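PDB 6HBE: copper-containing nitrite reductase from Thermus scotoductus, which probably reduces nitrite to nitric oxide at its copper centres, a step of denitrification, with electrons from a cytochrome c. Local coordinates for residues 194-199 with 282-287; 142-147 with 252-257; 153-158 with 289-294. All coordinates share one frame; numbering follows the deposited sequence.

Overall arrangement
All three contacts lie in the second cupredoxin domain, away from the annotated metal sites, each partly buried. Contact 1 is the most open, with three of eight touching residues exposed; contact 2 has none. Contact 1 sits at the edge of one sheet, where two strands leave for their turns. Backbone and guanidinium bonds dominate there. Contact 2 sets helix 143-148 against strand 248-254, and its chemistry is that of a buried carboxylate at a helix start. Contact 3 lays the outgoing loop beside strand 154-163 and mixes backbone bonds, aliphatic pairs and a water bridge. Contacts 2 and 3 reach the same sheet but do not touch. Contact 1 meets both: Tyr199 OH bonds to Glu252 and Tyr199 O to Asp153.

Contact 1: residues 194-199 with 282-287; sequences VRPGDY and AKKDAP
Ala286 O is gripped by two N-H groups of Arg195. The contact lies at the edge of a cupredoxin beta-sandwich sheet, where strands 192-194 and 277-282 run parallel. The firm bond comes from NE, with Arg195 NE 2.7 Å from Ala286 O. NH2 adds a weak second one. The carbonyl oxygen lies at the guanidinium edge, 9° out of its plane. Arg195 reaches it with a chain extended from CG to NE. Val194 and Ala282 bridge the two strands. Beyond them, Lys283 N donates to Val194 O at 2.9 Å, nearly straight at 163°. The same oxygen takes a CA-H...O contact from Ala282. Beside this bridge, Val194 CG2 rests 3.7 Å from Ala282 CB.

Each chain then turns. Arg195 to Asp198 is a type II turn, and Lys283 to Ala286 is a type I turn. In the first, Arg195 N donates to Asp198 OD2 at 2.9 Å, from above the carboxylate plane. Arg288 forms a salt bridge to the same oxygen. Glu259 accepts from Lys284 N in the second turn. The Pro196 ring and the Lys284 chain cross at about a right angle. Lys284 bends at chi2 and chi4, and its CD comes to 3.9 Å from Pro196 CG.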
loop_
_atom_site.group_PDB
_atom_site.type_symbol
_atom_site.label_atom_id
_atom_site.label_comp_id
_atom_site.label_asym_id
_atom_site.label_seq_id
_atom_site.Cartn_x
_atom_site.Cartn_y
_atom_site.Cartn_z
ATOM N N VAL C 194 -9.841 25.480 20.808
ATOM C CA VAL C 194 -8.530 25.879 21.320
ATOM C C VAL C 194 -8.433 27.410 21.268
ATOM O O VAL C 194 -9.264 28.060 20.657
ATOM C CB VAL C 194 -7.358 25.241 20.512
ATOM C CG1 VAL C 194 -7.460 23.695 20.511
ATOM C CG2 VAL C 194 -7.234 25.809 19.100
ATOM N N ARG C 195 -7.426 27.965 21.923
ATOM C CA ARG C 195 -7.136 29.406 21.883
ATOM C C ARG C 195 -5.790 29.685 21.189
ATOM O O ARG C 195 -4.803 28.953 21.421
ATOM C CB ARG C 195 -7.026 29.977 23.301
ATOM C CG ARG C 195 -8.253 29.779 24.177
ATOM C CD ARG C 195 -8.045 30.462 25.535
ATOM N NE ARG C 195 -9.131 30.134 26.452
ATOM C CZ ARG C 195 -9.031 30.038 27.786
ATOM N NH1 ARG C 195 -7.876 30.257 28.430
ATOM N NH2 ARG C 195 -10.111 29.694 28.492
ATOM N N PRO C 196 -5.705 30.795 20.422
ATOM C CA PRO C 196 -4.403 31.260 19.953
ATOM C C PRO C 196 -3.427 31.403 21.111
ATOM O O PRO C 196 -3.848 31.819 22.201
ATOM C CB PRO C 196 -4.717 32.618 19.315
ATOM C CG PRO C 196 -6.138 32.525 18.916
ATOM C CD PRO C 196 -6.796 31.697 19.987
ATOM N N GLY C 197 -2.176 30.990 20.897
ATOM C CA GLY C 197 -1.161 30.911 21.953
ATOM C C GLY C 197 -1.184 29.686 22.866
ATOM O O GLY C 197 -0.259 29.508 23.622
ATOM N N ASP C 198 -2.220 28.839 22.843
ATOM C CA ASP C 198 -2.234 27.617 23.697
ATOM C C ASP C 198 -1.027 26.702 23.436
ATOM O O ASP C 198 -0.638 26.470 22.254
ATOM C CB ASP C 198 -3.479 26.743 23.414
ATOM C CG ASP C 198 -4.688 27.123 24.211
ATOM O OD1 ASP C 198 -4.593 27.917 25.181
ATOM O OD2 ASP C 198 -5.773 26.609 23.836
ATOM N N TYR C 199 -0.463 26.168 24.515
ATOM C CA TYR C 199 0.486 25.049 24.439
ATOM C C TYR C 199 -0.307 23.728 24.381
ATOM O O TYR C 199 -0.924 23.314 25.380
ATOM C CB TYR C 199 1.462 25.109 25.626
ATOM C CG TYR C 199 2.238 23.849 25.988
ATOM C CD1 TYR C 199 2.558 22.848 25.037
ATOM C CD2 TYR C 199 2.711 23.671 27.302
ATOM C CE1 TYR C 199 3.258 21.711 25.404
ATOM C CE2 TYR C 199 3.423 22.528 27.669
ATOM C CZ TYR C 199 3.715 21.564 26.716
ATOM O OH TYR C 199 4.423 20.445 27.106
ATOM N N ALA C 282 -9.665 27.651 16.623
ATOM C CA ALA C 282 -8.971 28.576 17.517
ATOM C C ALA C 282 -9.786 29.870 17.638
ATOM O O ALA C 282 -10.097 30.518 16.612
ATOM C CB ALA C 282 -7.558 28.863 17.020
ATOM N N LYS C 283 -10.181 30.192 18.874
ATOM C CA LYS C 283 -10.911 31.454 19.212
ATOM C C LYS C 283 -10.386 32.002 20.511
ATOM O O LYS C 283 -10.166 31.251 21.460
ATOM C CB LYS C 283 -12.405 31.215 19.399
ATOM C CG LYS C 283 -13.104 30.858 18.117
ATOM C CD LYS C 283 -14.606 30.744 18.301
ATOM C CE LYS C 283 -15.272 30.441 16.958
ATOM N NZ LYS C 283 -16.553 29.717 17.162
ATOM N N LYS C 284 -10.201 33.322 20.562
ATOM C CA LYS C 284 -9.666 34.005 21.758
ATOM C C LYS C 284 -10.468 33.708 23.017
ATOM O O LYS C 284 -9.903 33.547 24.093
ATOM C CB LYS C 284 -9.661 35.541 21.533
ATOM C CG LYS C 284 -8.612 36.049 20.547
ATOM C CD LYS C 284 -7.199 35.698 21.003
ATOM C CE LYS C 284 -6.092 36.592 20.435
ATOM N NZ LYS C 284 -6.000 36.545 18.945
ATOM N N ASP C 285 -11.775 33.586 22.876
ATOM C CA ASP C 285 -12.640 33.371 24.073
ATOM C C ASP C 285 -13.000 31.886 24.335
ATOM O O ASP C 285 -13.955 31.591 25.067
ATOM C CB ASP C 285 -13.914 34.254 23.980
ATOM C CG ASP C 285 -14.722 34.030 22.691
ATOM O OD1 ASP C 285 -14.366 33.134 21.882
ATOM O OD2 ASP C 285 -15.713 34.780 22.478
ATOM N N ALA C 286 -12.240 30.946 23.756
ATOM C CA ALA C 286 -12.657 29.539 23.770
ATOM C C ALA C 286 -12.596 28.972 25.192
ATOM O O ALA C 286 -11.586 29.144 25.898
ATOM C CB ALA C 286 -11.776 28.700 22.841
ATOM N N PRO C 287 -13.652 28.242 25.609
ATOM C CA PRO C 287 -13.597 27.600 26.910
ATOM C C PRO C 287 -12.584 26.480 26.937
ATOM O O PRO C 287 -12.271 25.889 25.891
ATOM C CB PRO C 287 -15.007 27.043 27.083
ATOM C CG PRO C 287 -15.439 26.756 25.697
ATOM C CD PRO C 287 -14.895 27.916 24.897
#

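Contact 2: residues 142-147 with 252-257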
loop_
_atom_site.group_PDB
_atom_site.type_symbol
_atom_site.label_atom_id
_atom_site.label_comp_id
_atom_site.label_asym_id
_atom_site.label_seq_id
_atom_site.Cartn_x
_atom_site.Cartn_y
_atom_site.Cartn_z
ATOM N N TYR C 142 8.924 16.791 29.150
ATOM C CA TYR C 142 9.169 17.108 27.730
ATOM C C TYR C 142 9.694 18.550 27.617
ATOM O O TYR C 142 9.482 19.382 28.518
ATOM C CB TYR C 142 7.870 16.916 26.886
ATOM C CG TYR C 142 7.379 15.463 26.797
ATOM C CD1 TYR C 142 8.020 14.526 25.969
ATOM C CD2 TYR C 142 6.272 15.040 27.520
ATOM C CE1 TYR C 142 7.567 13.203 25.895
ATOM C CE2 TYR C 142 5.812 13.729 27.456
ATOM C CZ TYR C 142 6.450 12.809 26.645
ATOM O OH TYR C 142 5.974 11.510 26.612
ATOM N N ARG C 143 10.385 18.848 26.523
ATOM C CA ARG C 143 11.129 20.098 26.395
ATOM C C ARG C 143 10.298 21.391 26.510
ATOM O O ARG C 143 10.729 22.334 27.208
ATOM C CB ARG C 143 11.964 20.067 25.116
ATOM C CG ARG C 143 12.734 21.336 24.820
ATOM C CD ARG C 143 13.799 21.092 23.773
ATOM N NE ARG C 143 14.117 22.316 23.066
ATOM C CZ ARG C 143 14.939 22.396 22.033
ATOM N NH1 ARG C 143 15.580 21.319 21.593
ATOM N NH2 ARG C 143 15.120 23.569 21.439
ATOM N N MET C 144 9.127 21.457 25.859
ATOM C CA MET C 144 8.286 22.661 25.918
ATOM C C MET C 144 7.686 22.881 27.320
ATOM O O MET C 144 7.506 24.022 27.743
ATOM C CB MET C 144 7.166 22.662 24.858
ATOM C CG MET C 144 6.467 24.027 24.688
ATOM S SD MET C 144 5.237 24.059 23.338
ATOM C CE MET C 144 6.329 24.156 21.913
ATOM N N GLU C 145 7.353 21.812 28.038
ATOM C CA GLU C 145 6.931 21.952 29.446
ATOM C C GLU C 145 8.073 22.519 30.298
ATOM O O GLU C 145 7.867 23.455 31.064
ATOM C CB GLU C 145 6.448 20.629 30.042
ATOM C CG GLU C 145 6.144 20.704 31.550
ATOM C CD GLU C 145 5.190 19.627 32.073
ATOM O OE1 GLU C 145 4.698 18.756 31.312
ATOM O OE2 GLU C 145 4.909 19.664 33.290
ATOM N N ARG C 146 9.267 21.975 30.144
ATOM C CA ARG C 146 10.432 22.465 30.892
ATOM C C ARG C 146 10.647 23.950 30.599
ATOM O O ARG C 146 10.671 24.761 31.533
ATOM C CB ARG C 146 11.695 21.651 30.576
ATOM C CG ARG C 146 12.936 22.136 31.327
ATOM C CD ARG C 146 14.189 21.279 31.126
ATOM N NE ARG C 146 14.698 21.301 29.745
ATOM C CZ ARG C 146 14.605 20.324 28.833
ATOM N NH1 ARG C 146 14.005 19.161 29.085
ATOM N NH2 ARG C 146 15.125 20.525 27.624
ATOM N N GLU C 147 10.762 24.294 29.313
ATOM C CA GLU C 147 10.964 25.685 28.856
ATOM C C GLU C 147 9.904 26.691 29.302
ATOM O O GLU C 147 10.249 27.825 29.618
ATOM C CB GLU C 147 11.121 25.759 27.318
ATOM C CG GLU C 147 12.435 25.155 26.797
ATOM C CD GLU C 147 12.502 25.045 25.276
ATOM O OE1 GLU C 147 11.480 25.215 24.584
ATOM O OE2 GLU C 147 13.583 24.802 24.744
ATOM N N GLU C 252 4.606 18.460 20.735
ATOM C CA GLU C 252 4.379 19.746 21.410
ATOM C C GLU C 252 4.346 20.875 20.360
ATOM O O GLU C 252 5.255 20.970 19.537
ATOM C CB GLU C 252 5.516 19.994 22.414
ATOM C CG GLU C 252 5.575 18.997 23.553
ATOM C CD GLU C 252 6.698 19.320 24.545
ATOM O OE1 GLU C 252 7.863 19.388 24.144
ATOM O OE2 GLU C 252 6.402 19.514 25.736
ATOM N N TRP C 253 3.297 21.700 20.383
ATOM C CA TRP C 253 3.104 22.774 19.432
ATOM C C TRP C 253 2.281 23.878 20.108
ATOM O O TRP C 253 1.309 23.589 20.807
ATOM C CB TRP C 253 2.356 22.229 18.165
ATOM C CG TRP C 253 1.946 23.255 17.102
ATOM C CD1 TRP C 253 2.772 24.023 16.326
ATOM C CD2 TRP C 253 0.610 23.543 16.658
ATOM N NE1 TRP C 253 2.030 24.817 15.479
ATOM C CE2 TRP C 253 0.704 24.545 15.671
ATOM C CE3 TRP C 253 -0.657 23.119 17.068
ATOM C CZ2 TRP C 253 -0.423 25.072 15.027
ATOM C CZ3 TRP C 253 -1.773 23.643 16.427
ATOM C CH2 TRP C 253 -1.647 24.620 15.432
ATOM N N ARG C 254 2.669 25.130 19.889
ATOM C CA ARG C 254 1.841 26.287 20.266
ATOM C C ARG C 254 0.967 26.735 19.124
ATOM O O ARG C 254 1.438 26.866 17.998
ATOM C CB ARG C 254 2.705 27.446 20.745
ATOM C CG ARG C 254 3.265 27.160 22.131
ATOM C CD ARG C 254 4.392 28.075 22.517
ATOM N NE ARG C 254 5.604 27.833 21.739
ATOM C CZ ARG C 254 6.824 28.232 22.096
ATOM N NH1 ARG C 254 7.024 28.897 23.231
ATOM N NH2 ARG C 254 7.860 27.972 21.309
ATOM N N VAL C 255 -0.300 26.989 19.421
ATOM C CA VAL C 255 -1.236 27.509 18.435
ATOM C C VAL C 255 -0.728 28.942 18.119
ATOM O O VAL C 255 -0.539 29.743 19.064
ATOM C CB VAL C 255 -2.690 27.554 18.953
ATOM C CG1 VAL C 255 -3.626 28.077 17.880
ATOM C CG2 VAL C 255 -3.206 26.182 19.393
ATOM N N PRO C 256 -0.470 29.256 16.830
ATOM C CA PRO C 256 -0.074 30.609 16.431
ATOM C C PRO C 256 -1.078 31.687 16.885
ATOM O O PRO C 256 -2.236 31.389 17.176
ATOM C CB PRO C 256 -0.021 30.527 14.890
ATOM C CG PRO C 256 0.296 29.080 14.607
ATOM C CD PRO C 256 -0.445 28.332 15.673
ATOM N N PRO C 257 -0.635 32.949 16.944
ATOM C CA PRO C 257 -1.501 33.991 17.537
ATOM C C PRO C 257 -2.586 34.549 16.625
ATOM O O PRO C 257 -2.833 35.773 16.639
ATOM C CB PRO C 257 -0.485 35.073 17.957
ATOM C CG PRO C 257 0.677 34.876 17.026
ATOM C CD PRO C 257 0.766 33.385 16.822
#
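Helix 143-147 passes strand 252-254 at 9.3 Å between axes, with their N-to-C directions 53° apart. This is a helix start laid on a sheet of the second cupredoxin domain. Tyr142 holds the N-cap position. The Glu252 carboxylate comes up from the strand and meets the amides of the first turn. Met144 N donates to Glu252 OE1 at 3.0 Å, from above the carboxylate plane. Glu145 N gives a weak bond to Glu252 OE2. The Glu252 chain is extended beyond CG, which carries the acid to the helix. Tyr226 OH bonds to OE1 and Tyr199 OH to OE2, so each oxygen of this buried residue has two bonds, one of those on OE2 weak. The helix N-terminus would probably stabilise the negative charge. An alanine at Glu252 would remove both acceptor oxygens and would probably cost Met144 N its firm bond, Glu145 N its weak one, and the hydroxyls of Tyr199 and Tyr226 one partner each.

Apolar atoms pack round the acid. Tyr142 CB lies 3.2 Å from Glu252 OE2, and Met144 CB lies 3.4 Å from Glu252 CD. Met144 has CG anti to its backbone N (chi1 -167°) and sends its sulfur on toward Arg254. The two chains cross obliquely. Arg254 keeps its charged end for a salt bridge with Glu223. Both chains bend at chi3, and Met144 CE ends 3.8 Å from Arg254 NE.

Contact 3: residues 153-158 with 289-294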
loop_
_atom_site.group_PDB
_atom_site.type_symbol
_atom_site.label_atom_id
_atom_site.label_comp_id
_atom_site.label_asym_id
_atom_site.label_seq_id
_atom_site.Cartn_x
_atom_site.Cartn_y
_atom_site.Cartn_z
ATOM N N ASP C 153 -1.834 23.509 28.077
ATOM C CA ASP C 153 -3.167 24.072 28.183
ATOM C C ASP C 153 -4.262 23.087 27.770
ATOM O O ASP C 153 -5.337 23.123 28.325
ATOM C CB ASP C 153 -3.260 25.371 27.367
ATOM C CG ASP C 153 -2.294 26.445 27.884
ATOM O OD1 ASP C 153 -2.371 26.779 29.078
ATOM O OD2 ASP C 153 -1.431 26.921 27.131
ATOM N N LEU C 154 -3.995 22.206 26.796
ATOM C CA LEU C 154 -4.907 21.105 26.466
ATOM C C LEU C 154 -4.095 19.893 25.938
ATOM O O LEU C 154 -3.176 20.061 25.128
ATOM C CB LEU C 154 -5.924 21.558 25.420
ATOM C CG LEU C 154 -7.061 20.622 25.010
ATOM C CD1 LEU C 154 -8.004 20.209 26.148
ATOM C CD2 LEU C 154 -7.850 21.289 23.908
ATOM N N LYS C 155 -4.442 18.701 26.434
ATOM C CA LYS C 155 -3.917 17.419 25.921
ATOM C C LYS C 155 -4.947 16.795 24.994
ATOM O O LYS C 155 -6.137 16.755 25.318
ATOM C CB LYS C 155 -3.609 16.475 27.074
ATOM C CG LYS C 155 -2.450 16.942 27.951
ATOM C CD LYS C 155 -2.264 15.986 29.125
ATOM C CE LYS C 155 -0.955 16.260 29.870
ATOM N NZ LYS C 155 -0.779 15.301 30.993
ATOM N N LEU C 156 -4.473 16.284 23.853
ATOM C CA LEU C 156 -5.311 15.664 22.845
ATOM C C LEU C 156 -4.723 14.259 22.612
ATOM O O LEU C 156 -3.546 14.148 22.274
ATOM C CB LEU C 156 -5.260 16.456 21.552
ATOM C CG LEU C 156 -5.689 17.934 21.598
ATOM C CD1 LEU C 156 -5.560 18.528 20.212
ATOM C CD2 LEU C 156 -7.128 18.084 22.083
ATOM N N TYR C 157 -5.540 13.232 22.819
ATOM C CA TYR C 157 -5.156 11.822 22.614
ATOM C C TYR C 157 -5.902 11.295 21.389
ATOM O O TYR C 157 -7.160 11.302 21.356
ATOM C CB TYR C 157 -5.464 11.000 23.857
ATOM C CG TYR C 157 -4.770 11.440 25.156
ATOM C CD1 TYR C 157 -5.383 12.357 26.019
ATOM C CD2 TYR C 157 -3.593 10.867 25.575
ATOM C CE1 TYR C 157 -4.813 12.724 27.230
ATOM C CE2 TYR C 157 -3.017 11.213 26.790
ATOM C CZ TYR C 157 -3.640 12.165 27.617
ATOM O OH TYR C 157 -3.090 12.548 28.827
ATOM N N ILE C 158 -5.142 10.859 20.373
ATOM C CA ILE C 158 -5.715 10.499 19.064
ATOM C C ILE C 158 -5.227 9.113 18.571
ATOM O O ILE C 158 -4.024 8.897 18.462
ATOM C CB ILE C 158 -5.278 11.538 17.982
ATOM C CG1 ILE C 158 -5.686 12.979 18.357
ATOM C CG2 ILE C 158 -5.867 11.176 16.611
ATOM C CD1 ILE C 158 -7.153 13.264 18.145
ATOM N N ILE C 289 -12.153 22.988 27.383
ATOM C CA ILE C 289 -12.951 21.763 27.408
ATOM C C ILE C 289 -12.188 20.638 28.088
ATOM O O ILE C 289 -10.971 20.745 28.292
ATOM C CB ILE C 289 -13.409 21.335 26.011
ATOM C CG1 ILE C 289 -12.210 20.987 25.090
ATOM C CG2 ILE C 289 -14.307 22.413 25.424
ATOM C CD1 ILE C 289 -12.582 19.932 24.061
ATOM N N PRO C 290 -12.895 19.562 28.454
ATOM C CA PRO C 290 -12.156 18.402 28.976
ATOM C C PRO C 290 -11.259 17.755 27.897
ATOM O O PRO C 290 -11.562 17.855 26.698
ATOM C CB PRO C 290 -13.263 17.425 29.387
ATOM C CG PRO C 290 -14.552 18.176 29.299
ATOM C CD PRO C 290 -14.347 19.297 28.350
ATOM N N GLU C 291 -10.178 17.120 28.337
ATOM C CA GLU C 291 -9.228 16.465 27.430
ATOM C C GLU C 291 -9.900 15.519 26.431
ATOM O O GLU C 291 -10.872 14.821 26.747
ATOM C CB GLU C 291 -8.119 15.764 28.206
ATOM C CG GLU C 291 -8.569 14.596 29.049
ATOM C CD GLU C 291 -7.430 13.886 29.773
ATOM O OE1 GLU C 291 -6.385 14.512 30.035
ATOM O OE2 GLU C 291 -7.603 12.683 30.055
ATOM N N VAL C 292 -9.362 15.482 25.222
ATOM C CA VAL C 292 -9.899 14.634 24.149
ATOM C C VAL C 292 -9.280 13.252 24.363
ATOM O O VAL C 292 -8.057 13.101 24.255
ATOM C CB VAL C 292 -9.567 15.204 22.762
ATOM C CG1 VAL C 292 -10.003 14.246 21.636
ATOM C CG2 VAL C 292 -10.273 16.546 22.585
ATOM N N ARG C 293 -10.115 12.285 24.729
ATOM C CA ARG C 293 -9.684 10.901 24.985
ATOM C C ARG C 293 -9.683 10.059 23.680
ATOM O O ARG C 293 -10.570 10.206 22.790
ATOM C CB ARG C 293 -10.613 10.240 26.025
ATOM C CG ARG C 293 -10.723 10.991 27.357
ATOM C CD ARG C 293 -11.801 10.412 28.275
ATOM N NE ARG C 293 -11.443 9.059 28.679
ATOM C CZ ARG C 293 -10.500 8.722 29.558
ATOM N NH1 ARG C 293 -9.829 9.625 30.254
ATOM N NH2 ARG C 293 -10.267 7.427 29.778
ATOM N N ALA C 294 -8.778 9.091 23.623
ATOM C CA ALA C 294 -8.620 8.262 22.422
ATOM C C ALA C 294 -9.532 7.053 22.498
ATOM O O ALA C 294 -9.054 5.905 22.546
ATOM C CB ALA C 294 -7.185 7.855 22.263
HETATM O O HOH W 1 -4.504 12.869 30.856
#
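The Tyr157 ring and the Glu291 carboxylate cross obliquely, with their planes 67° apart. Glu291 OE1 comes to the ring edge, 3.7 Å from Tyr157 CE1. Glu291 has CG in the crowded position between its backbone N and carbonyl carbon (chi1 66°), and its chain is extended from there. One water joins the two polar ends: it is 2.5 Å from Tyr157 OH and donates to Glu291 OE1 at 2.6 Å. Val292 O also lies at the ring edge, in its plane. The same oxygen accepts from Tyr157 N at 2.9 Å, so backbone and ring of one residue both border it. Val292 N gives a weak bond to Lys155 O. These bonds flank the single bridge between Leu156 and Val292.

Leu156 and Val292 also cross obliquely, tip to tip, with Leu156 CD2 3.5 Å from Val292 CG2. Ile192 packs on both. Leu154 CG is anti to its backbone N, and CD1 reaches the backbone at Ile289 O, 3.7 Å away. At the far end, Tyr157 CB lies 3.9 Å from Ala294 CB. Tyr157 stacks with Tyr203 and also touches Met133 and Val135 of strand 131-137.

The touching parts run the same way, 25° apart. The loop leads from strand 277-282 on to strand 309-311. A loop held beside a strand by a single bridge, where two cupredoxin beta-sandwiches meet, fits the copper nitrite reductase fold.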